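Local coordinates for novel protein similar to vertebrate potassium voltage-gated channel, subfamily H (Eag-related) family (Danio rerio, PDB 3UKN) that probably forms the pore of a voltage-gated potassium channel, this chain being its cytoplasmic C-linker and cyclic nucleotide-binding homology domain, at residues 23-28 and 33-38; 50-55 and 170-175; 79-84 and 197-202. All blocks are in the same frame, centred on the assembly; numbering follows the deposited sequence.

In the fold
Contact 1 comes first along the chain and closes before the others open. It joins helices 13-27 and 32-45 of the C-linker. Contacts 2 and 3 interlock, their segments running in the order 50-55, 79-84, 170-175, 197-202. Both reach the same mixed sheet, contact 2 through strand 168-174 and contact 3 through strand 200-203. Their centres are about 18 Å apart. Contact 1 lies about 26 Å from contact 2 and 43 Å from contact 3, centre to centre, across the middle of the chain from contact 3. Contacts 1 and 2 also touch the second subunit. Contact 1 thus closes a hairpin within the C-linker, and contact 2 joins C-linker to beta-roll.

Contact 1. Residues 23-28 and 33-38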
loop_
_atom_site.group_PDB
_atom_site.type_symbol
_atom_site.label_atom_id
_atom_site.label_comp_id
_atom_site.label_asym_id
_atom_site.label_seq_id
_atom_site.Cartn_x
_atom_site.Cartn_y
_atom_site.Cartn_z
ATOM N N ASP B 23 7.231 -14.830 -6.673
ATOM C CA ASP B 23 7.581 -15.194 -5.308
ATOM C C ASP B 23 6.459 -15.995 -4.666
ATOM O O ASP B 23 6.686 -17.074 -4.111
ATOM C CB ASP B 23 7.814 -13.947 -4.469
ATOM C CG ASP B 23 9.254 -13.510 -4.464
ATOM O OD1 ASP B 23 9.983 -13.815 -5.440
ATOM O OD2 ASP B 23 9.655 -12.858 -3.478
ATOM N N PHE B 24 5.245 -15.458 -4.739
ATOM C CA PHE B 24 4.100 -16.078 -4.083
ATOM C C PHE B 24 3.855 -17.503 -4.573
ATOM O O PHE B 24 3.510 -18.383 -3.787
ATOM C CB PHE B 24 2.859 -15.216 -4.276
ATOM C CG PHE B 24 1.603 -15.799 -3.685
ATOM C CD1 PHE B 24 1.149 -15.384 -2.441
ATOM C CD2 PHE B 24 0.849 -16.732 -4.393
ATOM C CE1 PHE B 24 -0.040 -15.902 -1.908
ATOM C CE2 PHE B 24 -0.328 -17.254 -3.858
ATOM C CZ PHE B 24 -0.772 -16.840 -2.619
ATOM N N ILE B 25 4.047 -17.719 -5.871
ATOM C CA ILE B 25 3.937 -19.034 -6.488
ATOM C C ILE B 25 5.060 -19.971 -6.028
ATOM O O ILE B 25 4.861 -21.173 -5.851
ATOM C CB ILE B 25 4.044 -18.905 -8.011
ATOM C CG1 ILE B 25 2.890 -18.058 -8.563
ATOM C CG2 ILE B 25 4.110 -20.292 -8.668
ATOM C CD1 ILE B 25 3.124 -17.587 -9.982
ATOM N N ARG B 26 6.247 -19.407 -5.854
ATOM C CA ARG B 26 7.420 -20.174 -5.485
ATOM C C ARG B 26 7.404 -20.524 -3.999
ATOM O O ARG B 26 7.786 -21.623 -3.616
ATOM C CB ARG B 26 8.683 -19.380 -5.815
ATOM C CG ARG B 26 9.967 -20.180 -5.739
ATOM C CD ARG B 26 11.163 -19.277 -5.481
ATOM N NE ARG B 26 11.249 -18.902 -4.074
ATOM C CZ ARG B 26 11.029 -17.678 -3.605
ATOM N NH1 ARG B 26 10.721 -16.693 -4.436
ATOM N NH2 ARG B 26 11.126 -17.437 -2.304
ATOM N N VAL B 27 6.965 -19.596 -3.157
ATOM C CA VAL B 27 7.010 -19.858 -1.727
ATOM C C VAL B 27 5.977 -20.903 -1.334
ATOM O O VAL B 27 6.150 -21.609 -0.343
ATOM C CB VAL B 27 6.793 -18.589 -0.895
ATOM C CG1 VAL B 27 7.941 -17.602 -1.114
ATOM C CG2 VAL B 27 5.476 -17.960 -1.255
ATOM N N HIS B 28 4.909 -21.005 -2.119
ATOM C CA HIS B 28 3.813 -21.916 -1.810
ATOM C C HIS B 28 3.847 -23.144 -2.698
ATOM O O HIS B 28 2.889 -23.916 -2.741
ATOM C CB HIS B 28 2.465 -21.201 -1.955
ATOM C CG HIS B 28 2.244 -20.123 -0.944
ATOM N ND1 HIS B 28 2.542 -18.799 -1.188
ATOM C CD2 HIS B 28 1.767 -20.175 0.325
ATOM C CE1 HIS B 28 2.248 -18.082 -0.118
ATOM N NE2 HIS B 28 1.782 -18.893 0.815
ATOM N N ALA B 33 0.719 -25.779 -13.887
ATOM C CA ALA B 33 -0.464 -25.305 -14.599
ATOM C C ALA B 33 -1.124 -24.132 -13.864
ATOM O O ALA B 33 -1.521 -23.146 -14.477
ATOM C CB ALA B 33 -1.458 -26.442 -14.827
ATOM N N LEU B 34 -1.233 -24.242 -12.546
ATOM C CA LEU B 34 -1.869 -23.203 -11.750
ATOM C C LEU B 34 -1.082 -21.900 -11.901
ATOM O O LEU B 34 -1.646 -20.849 -12.228
ATOM C CB LEU B 34 -1.969 -23.637 -10.281
ATOM C CG LEU B 34 -2.535 -22.661 -9.230
ATOM C CD1 LEU B 34 -3.954 -22.196 -9.566
ATOM C CD2 LEU B 34 -2.501 -23.329 -7.854
ATOM N N ALA B 35 0.228 -21.987 -11.691
ATOM C CA ALA B 35 1.127 -20.859 -11.909
ATOM C C ALA B 35 0.905 -20.223 -13.278
ATOM O O ALA B 35 0.752 -19.010 -13.390
ATOM C CB ALA B 35 2.571 -21.310 -11.770
ATOM N N GLN B 36 0.896 -21.047 -14.323
ATOM C CA GLN B 36 0.640 -20.553 -15.675
ATOM C C GLN B 36 -0.669 -19.750 -15.725
ATOM O O GLN B 36 -0.697 -18.652 -16.252
ATOM C CB GLN B 36 0.601 -21.713 -16.685
ATOM C CG GLN B 36 1.742 -21.713 -17.697
ATOM C CD GLN B 36 1.876 -23.040 -18.447
ATOM O OE1 GLN B 36 1.907 -24.121 -17.839
ATOM N NE2 GLN B 36 1.955 -22.962 -19.772
ATOM N N ARG B 37 -1.746 -20.303 -15.170
ATOM C CA ARG B 37 -3.020 -19.590 -15.130
ATOM C C ARG B 37 -2.870 -18.208 -14.496
ATOM O O ARG B 37 -3.463 -17.232 -14.974
ATOM C CB ARG B 37 -4.068 -20.388 -14.360
ATOM C CG ARG B 37 -4.433 -21.700 -15.001
ATOM C CD ARG B 37 -5.224 -22.562 -14.038
ATOM N NE ARG B 37 -6.513 -21.967 -13.707
ATOM C CZ ARG B 37 -7.294 -22.397 -12.723
ATOM N NH1 ARG B 37 -6.906 -23.415 -11.969
ATOM N NH2 ARG B 37 -8.455 -21.806 -12.487
ATOM N N MET B 38 -2.074 -18.138 -13.432
ATOM C CA MET B 38 -1.901 -16.909 -12.656
ATOM C C MET B 38 -1.129 -15.838 -13.413
ATOM O O MET B 38 -1.487 -14.662 -13.362
ATOM C CB MET B 38 -1.211 -17.207 -11.315
ATOM C CG MET B 38 -2.016 -18.116 -10.387
ATOM S SD MET B 38 -1.090 -18.709 -8.947
ATOM C CE MET B 38 -0.714 -17.197 -8.086
#
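I25 reaches across to A35 and M38 with both branches of its side chain. With chi1 at -62°, CG2 is anti to the backbone N and CG1 lies beside it. From CB, the CG2 branch drops onto the methyl of the alanine, I25 CG2 to A35 CB being 3.6 Å. The two longer side chains reach toward each other tip to tip, but it is I25 CG1, midway along its branch, that meets the methionine's end, 3.7 Å from M38 CE. The sulfur SD lies only a little farther off. At its own tip, I25 CD1 comes back within 4.2 Å of A35 CB. The bend of M38 at chi3 (63°) also brings its methyl near the phenyl ring, with M38 CE 4.0 Å from F24 CD2. No polar bond crosses the contact. L30, in the turn, touches F24, I25 and M38. Just past the end of the first helix, H28 ND1 donates in the carbonyl plane to F24 O, 2.8 Å away. The same ND1 lies over the centre of the F24 ring. On the second subunit, D68 pairs with R37 and I69 packs on M38. Helices 23-27 and 33-38 run antiparallel at 167°. This is the helical hairpin of the C-linker, consistent with the elbow that rests on a neighbouring subunit in related channels.

Contact 2. Residues 50-55 and 170-175; sequences NGIDVS and LQYISL
Y172 and I52 bury the most surface here, and S174 adds a smaller share. The tyrosine ring leaves strand 168-174 and reaches the loop with its hydroxyl end. With chi1 at 68°, CG sits between the backbone N and the carbonyl carbon, and from there the ring carries its hydroxyl to the loop. The hydroxyl then meets the loop backbone: D53 N donates to Y172 OH at 3.1 Å, with an N-H...O angle of 157°. The donor arrives at the edge of the ring, near its plane. D53 CB lies 3.5 Å from the same Y172 OH. I52 packs obliquely on the ring, its CB 3.8 Å from Y172 CE1. Beyond CB the isoleucine chain is extended (chi2 -179°), and I52 CD1 ends 4.1 Å from S174 CB. The strand belongs to the beta-roll of the cyclic nucleotide-binding homology domain, where it lies between strands 99-103 and 118-122. The loop joins C-linker helices 32-45 and 63-71, so the contact holds C-linker to beta-roll. L13 of helix 13-27 touches both Y172 and D53. The loop is shaped by an Asx turn, in which D53 OD1 accepts from S55 N at 3.0 Å, above the carboxylate plane. D53 OD1 also accepts from S55 OG at 2.9 Å, on its syn lone pair. The other oxygen, OD2, forms a salt bridge with K99, the residue whose backbone pairs with Y172. S174 turns its OG to G177 N and so caps the helix that starts at L175.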
loop_
_atom_site.group_PDB
_atom_site.type_symbol
_atom_site.label_atom_id
_atom_site.label_comp_id
_atom_site.label_asym_id
_atom_site.label_seq_id
_atom_site.Cartn_x
_atom_site.Cartn_y
_atom_site.Cartn_z
ATOM N N ASN B 50 -4.593 0.114 -10.653
ATOM C CA ASN B 50 -4.909 -0.826 -9.587
ATOM C C ASN B 50 -3.694 -1.362 -8.833
ATOM O O ASN B 50 -3.844 -2.015 -7.794
ATOM C CB ASN B 50 -5.772 -1.985 -10.113
ATOM C CG ASN B 50 -7.218 -1.574 -10.334
ATOM O OD1 ASN B 50 -7.563 -0.398 -10.218
ATOM N ND2 ASN B 50 -8.068 -2.539 -10.654
ATOM N N GLY B 51 -2.493 -1.104 -9.342
ATOM C CA GLY B 51 -1.300 -1.610 -8.691
ATOM C C GLY B 51 -0.357 -0.557 -8.126
ATOM O O GLY B 51 0.837 -0.834 -7.901
ATOM N N ILE B 52 -0.872 0.647 -7.879
ATOM C CA ILE B 52 -0.011 1.746 -7.435
ATOM C C ILE B 52 0.670 1.499 -6.086
ATOM O O ILE B 52 0.168 0.767 -5.227
ATOM C CB ILE B 52 -0.752 3.109 -7.391
ATOM C CG1 ILE B 52 -1.637 3.216 -6.153
ATOM C CG2 ILE B 52 -1.549 3.340 -8.664
ATOM C CD1 ILE B 52 -2.402 4.533 -6.072
ATOM N N ASP B 53 1.835 2.113 -5.917
ATOM C CA ASP B 53 2.587 2.039 -4.675
ATOM C C ASP B 53 1.995 3.031 -3.693
ATOM O O ASP B 53 2.053 4.236 -3.944
ATOM C CB ASP B 53 4.054 2.379 -4.951
ATOM C CG ASP B 53 4.887 2.464 -3.684
ATOM O OD1 ASP B 53 4.413 1.994 -2.630
ATOM O OD2 ASP B 53 6.021 2.998 -3.747
ATOM N N VAL B 54 1.436 2.533 -2.583
ATOM C CA VAL B 54 0.776 3.391 -1.592
ATOM C C VAL B 54 1.589 3.589 -0.315
ATOM O O VAL B 54 1.143 4.252 0.627
ATOM C CB VAL B 54 -0.636 2.866 -1.198
ATOM C CG1 VAL B 54 -1.521 2.749 -2.425
ATOM C CG2 VAL B 54 -0.539 1.540 -0.458
ATOM N N SER B 55 2.784 3.014 -0.286
ATOM C CA SER B 55 3.668 3.158 0.866
ATOM C C SER B 55 4.163 4.600 0.949
ATOM O O SER B 55 4.124 5.327 -0.042
ATOM C CB SER B 55 4.861 2.198 0.756
ATOM O OG SER B 55 5.815 2.666 -0.185
ATOM N N LEU B 170 5.850 7.905 -16.054
ATOM C CA LEU B 170 4.744 8.565 -15.391
ATOM C C LEU B 170 5.073 8.981 -13.964
ATOM O O LEU B 170 5.841 8.315 -13.280
ATOM C CB LEU B 170 3.550 7.618 -15.366
ATOM C CG LEU B 170 3.079 7.130 -16.734
ATOM C CD1 LEU B 170 2.121 5.950 -16.566
ATOM C CD2 LEU B 170 2.402 8.261 -17.467
ATOM N N GLN B 171 4.493 10.093 -13.531
ATOM C CA GLN B 171 4.487 10.472 -12.127
ATOM C C GLN B 171 3.052 10.479 -11.662
ATOM O O GLN B 171 2.134 10.576 -12.476
ATOM C CB GLN B 171 5.071 11.869 -11.919
ATOM C CG GLN B 171 6.535 11.962 -12.196
ATOM C CD GLN B 171 7.103 13.329 -11.897
ATOM O OE1 GLN B 171 6.393 14.240 -11.456
ATOM N NE2 GLN B 171 8.395 13.483 -12.140
ATOM N N TYR B 172 2.848 10.417 -10.352
ATOM C CA TYR B 172 1.489 10.373 -9.834
ATOM C C TYR B 172 1.448 10.599 -8.336
ATOM O O TYR B 172 2.457 10.447 -7.638
ATOM C CB TYR B 172 0.817 9.034 -10.204
ATOM C CG TYR B 172 1.403 7.808 -9.521
ATOM C CD1 TYR B 172 0.911 7.366 -8.286
ATOM C CD2 TYR B 172 2.438 7.076 -10.117
ATOM C CE1 TYR B 172 1.446 6.211 -7.653
ATOM C CE2 TYR B 172 2.977 5.923 -9.487
ATOM C CZ TYR B 172 2.481 5.509 -8.262
ATOM O OH TYR B 172 3.015 4.382 -7.664
ATOM N N ILE B 173 0.262 10.949 -7.860
ATOM C CA ILE B 173 -0.033 11.111 -6.450
ATOM C C ILE B 173 -1.384 10.413 -6.194
ATOM O O ILE B 173 -2.346 10.619 -6.946
ATOM C CB ILE B 173 -0.173 12.576 -6.103
ATOM C CG1 ILE B 173 1.067 13.345 -6.548
ATOM C CG2 ILE B 173 -0.425 12.760 -4.614
ATOM C CD1 ILE B 173 1.074 14.787 -6.094
ATOM N N SER B 174 -1.444 9.573 -5.163
ATOM C CA SER B 174 -2.658 8.841 -4.851
ATOM C C SER B 174 -3.696 9.830 -4.401
ATOM O O SER B 174 -3.367 10.858 -3.794
ATOM C CB SER B 174 -2.411 7.848 -3.717
ATOM O OG SER B 174 -2.067 8.540 -2.526
ATOM N N LEU B 175 -4.957 9.520 -4.670
ATOM C CA LEU B 175 -6.050 10.381 -4.210
ATOM C C LEU B 175 -6.066 10.426 -2.688
ATOM O O LEU B 175 -6.373 11.450 -2.085
ATOM C CB LEU B 175 -7.397 9.868 -4.731
ATOM C CG LEU B 175 -7.487 9.867 -6.252
ATOM C CD1 LEU B 175 -8.950 9.715 -6.700
ATOM C CD2 LEU B 175 -6.839 11.168 -6.805
#

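Contact 3. Residues 79-84 and 197-202; sequences QLPLFE and QHDLTY
D199 has chi1 at -71°, with CG anti to the carbonyl carbon, and this carries its carboxylate to the turn at P81 and L82. There L82 N donates to D199 OD2 at 2.7 Å. The bond is weak in geometry, because the N-H...O angle is only 117°. Packing is close beside it, with L82 CB 3.1 Å from D199 OD2. The carboxylate also lies against the proline ring, which it crosses at a slant. P81 CG is 3.6 Å from D199 OD1, and P81 CB is 3.5 Å from D199 OD2. L80 CB sits a little farther from D199 OD2, at 4.0 Å. The turn is a 3-10 segment, 81-83, with F83 N bonded to L80 O. A chi1 of 166° swings the L82 branch away from its own N and onto F192, E195 and I196 of helix 186-199. Its CG also covers the centre of one face of the F83 ring. L82 O accepts from Y188 OH. The contact thus joins the loop before helix 88-96 to the end of helix 186-199. D199 sits where that helix passes into strand 200-203, which corresponds to the intrinsic ligand of KCNH channels, the short strand that fills the pocket used by cyclic nucleotides in related domains.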
loop_
_atom_site.group_PDB
_atom_site.type_symbol
_atom_site.label_atom_id
_atom_site.label_comp_id
_atom_site.label_asym_id
_atom_site.label_seq_id
_atom_site.Cartn_x
_atom_site.Cartn_y
_atom_site.Cartn_z
ATOM N N GLN B 79 5.055 21.357 -11.230
ATOM C CA GLN B 79 5.365 22.608 -11.919
ATOM C C GLN B 79 4.139 23.211 -12.603
ATOM O O GLN B 79 4.168 24.366 -13.008
ATOM C CB GLN B 79 6.520 22.428 -12.904
ATOM C CG GLN B 79 7.858 22.207 -12.218
ATOM C CD GLN B 79 8.874 21.548 -13.124
ATOM O OE1 GLN B 79 8.858 21.739 -14.341
ATOM N NE2 GLN B 79 9.760 20.754 -12.535
ATOM N N LEU B 80 3.056 22.447 -12.699
ATOM C CA LEU B 80 1.856 22.933 -13.379
ATOM C C LEU B 80 1.265 24.228 -12.769
ATOM O O LEU B 80 1.417 24.479 -11.571
ATOM C CB LEU B 80 0.791 21.838 -13.398
ATOM C CG LEU B 80 1.143 20.562 -14.157
ATOM C CD1 LEU B 80 0.223 19.399 -13.738
ATOM C CD2 LEU B 80 1.138 20.818 -15.691
ATOM N N PRO B 81 0.600 25.051 -13.602
ATOM C CA PRO B 81 -0.113 26.249 -13.140
ATOM C C PRO B 81 -1.033 25.968 -11.960
ATOM O O PRO B 81 -1.281 26.850 -11.135
ATOM C CB PRO B 81 -0.944 26.646 -14.369
ATOM C CG PRO B 81 -0.090 26.245 -15.521
ATOM C CD PRO B 81 0.683 25.001 -15.074
ATOM N N LEU B 82 -1.544 24.742 -11.898
ATOM C CA LEU B 82 -2.452 24.312 -10.838
ATOM C C LEU B 82 -1.897 24.587 -9.424
ATOM O O LEU B 82 -2.656 24.814 -8.467
ATOM C CB LEU B 82 -2.707 22.814 -11.018
ATOM C CG LEU B 82 -3.343 22.054 -9.872
ATOM C CD1 LEU B 82 -4.661 22.746 -9.526
ATOM C CD2 LEU B 82 -3.562 20.626 -10.280
ATOM N N PHE B 83 -0.571 24.572 -9.300
ATOM C CA PHE B 83 0.107 24.644 -7.990
ATOM C C PHE B 83 0.671 26.035 -7.681
ATOM O O PHE B 83 1.228 26.264 -6.606
ATOM C CB PHE B 83 1.195 23.544 -7.860
ATOM C CG PHE B 83 0.626 22.150 -7.934
ATOM C CD1 PHE B 83 -0.064 21.622 -6.863
ATOM C CD2 PHE B 83 0.723 21.405 -9.092
ATOM C CE1 PHE B 83 -0.637 20.385 -6.936
ATOM C CE2 PHE B 83 0.161 20.155 -9.175
ATOM C CZ PHE B 83 -0.529 19.642 -8.092
ATOM N N GLU B 84 0.489 26.963 -8.614
ATOM C CA GLU B 84 1.030 28.319 -8.466
ATOM C C GLU B 84 0.692 28.942 -7.109
ATOM O O GLU B 84 1.539 29.593 -6.496
ATOM C CB GLU B 84 0.530 29.226 -9.596
ATOM C CG GLU B 84 1.021 30.661 -9.535
ATOM C CD GLU B 84 2.476 30.809 -9.944
ATOM O OE1 GLU B 84 3.171 29.771 -10.051
ATOM O OE2 GLU B 84 2.920 31.969 -10.162
ATOM N N GLN B 197 -8.990 22.002 -13.375
ATOM C CA GLN B 197 -9.548 21.721 -14.689
ATOM C C GLN B 197 -8.804 22.423 -15.836
ATOM O O GLN B 197 -8.785 21.910 -16.960
ATOM C CB GLN B 197 -11.042 21.998 -14.730
ATOM C CG GLN B 197 -11.868 20.944 -14.044
ATOM C CD GLN B 197 -13.342 21.348 -13.944
ATOM O OE1 GLN B 197 -13.680 22.341 -13.300
ATOM N NE2 GLN B 197 -14.215 20.580 -14.582
ATOM N N HIS B 198 -8.181 23.572 -15.566
ATOM C CA HIS B 198 -7.365 24.221 -16.598
ATOM C C HIS B 198 -6.189 23.329 -17.035
ATOM O O HIS B 198 -5.684 23.451 -18.150
ATOM C CB HIS B 198 -6.763 25.547 -16.100
ATOM C CG HIS B 198 -7.766 26.556 -15.642
ATOM N ND1 HIS B 198 -7.735 27.108 -14.378
ATOM C CD2 HIS B 198 -8.803 27.142 -16.287
ATOM C CE1 HIS B 198 -8.724 27.979 -14.255
ATOM N NE2 HIS B 198 -9.382 28.020 -15.401
ATOM N N ASP B 199 -5.707 22.475 -16.135
ATOM C CA ASP B 199 -4.504 21.695 -16.425
ATOM C C ASP B 199 -4.810 20.238 -16.759
ATOM O O ASP B 199 -3.928 19.506 -17.218
ATOM C CB ASP B 199 -3.523 21.780 -15.258
ATOM C CG ASP B 199 -2.874 23.154 -15.145
ATOM O OD1 ASP B 199 -2.528 23.741 -16.188
ATOM O OD2 ASP B 199 -2.729 23.656 -14.016
ATOM N N LEU B 200 -6.064 19.834 -16.539
ATOM C CA LEU B 200 -6.525 18.464 -16.768
ATOM C C LEU B 200 -6.714 18.187 -18.262
ATOM O O LEU B 200 -7.647 18.685 -18.904
ATOM C CB LEU B 200 -7.836 18.257 -16.020
ATOM C CG LEU B 200 -8.347 16.857 -15.695
ATOM C CD1 LEU B 200 -7.323 16.040 -14.906
ATOM C CD2 LEU B 200 -9.642 16.995 -14.908
ATOM N N THR B 201 -5.817 17.387 -18.817
ATOM C CA THR B 201 -5.851 17.059 -20.242
ATOM C C THR B 201 -7.014 16.116 -20.516
ATOM O O THR B 201 -7.816 16.333 -21.427
ATOM C CB THR B 201 -4.539 16.386 -20.670
ATOM O OG1 THR B 201 -3.429 17.105 -20.120
ATOM C CG2 THR B 201 -4.421 16.357 -22.173
ATOM N N TYR B 202 -7.129 15.064 -19.722
ATOM C CA TYR B 202 -8.288 14.204 -19.859
ATOM C C TYR B 202 -8.927 13.888 -18.515
ATOM O O TYR B 202 -8.241 13.558 -17.553
ATOM C CB TYR B 202 -7.971 12.915 -20.634
ATOM C CG TYR B 202 -9.236 12.132 -20.957
ATOM C CD1 TYR B 202 -9.997 12.425 -22.091
ATOM C CD2 TYR B 202 -9.688 11.122 -20.104
ATOM C CE1 TYR B 202 -11.158 11.727 -22.371
ATOM C CE2 TYR B 202 -10.848 10.415 -20.377
ATOM C CZ TYR B 202 -11.582 10.720 -21.505
ATOM O OH TYR B 202 -12.737 10.005 -21.762
#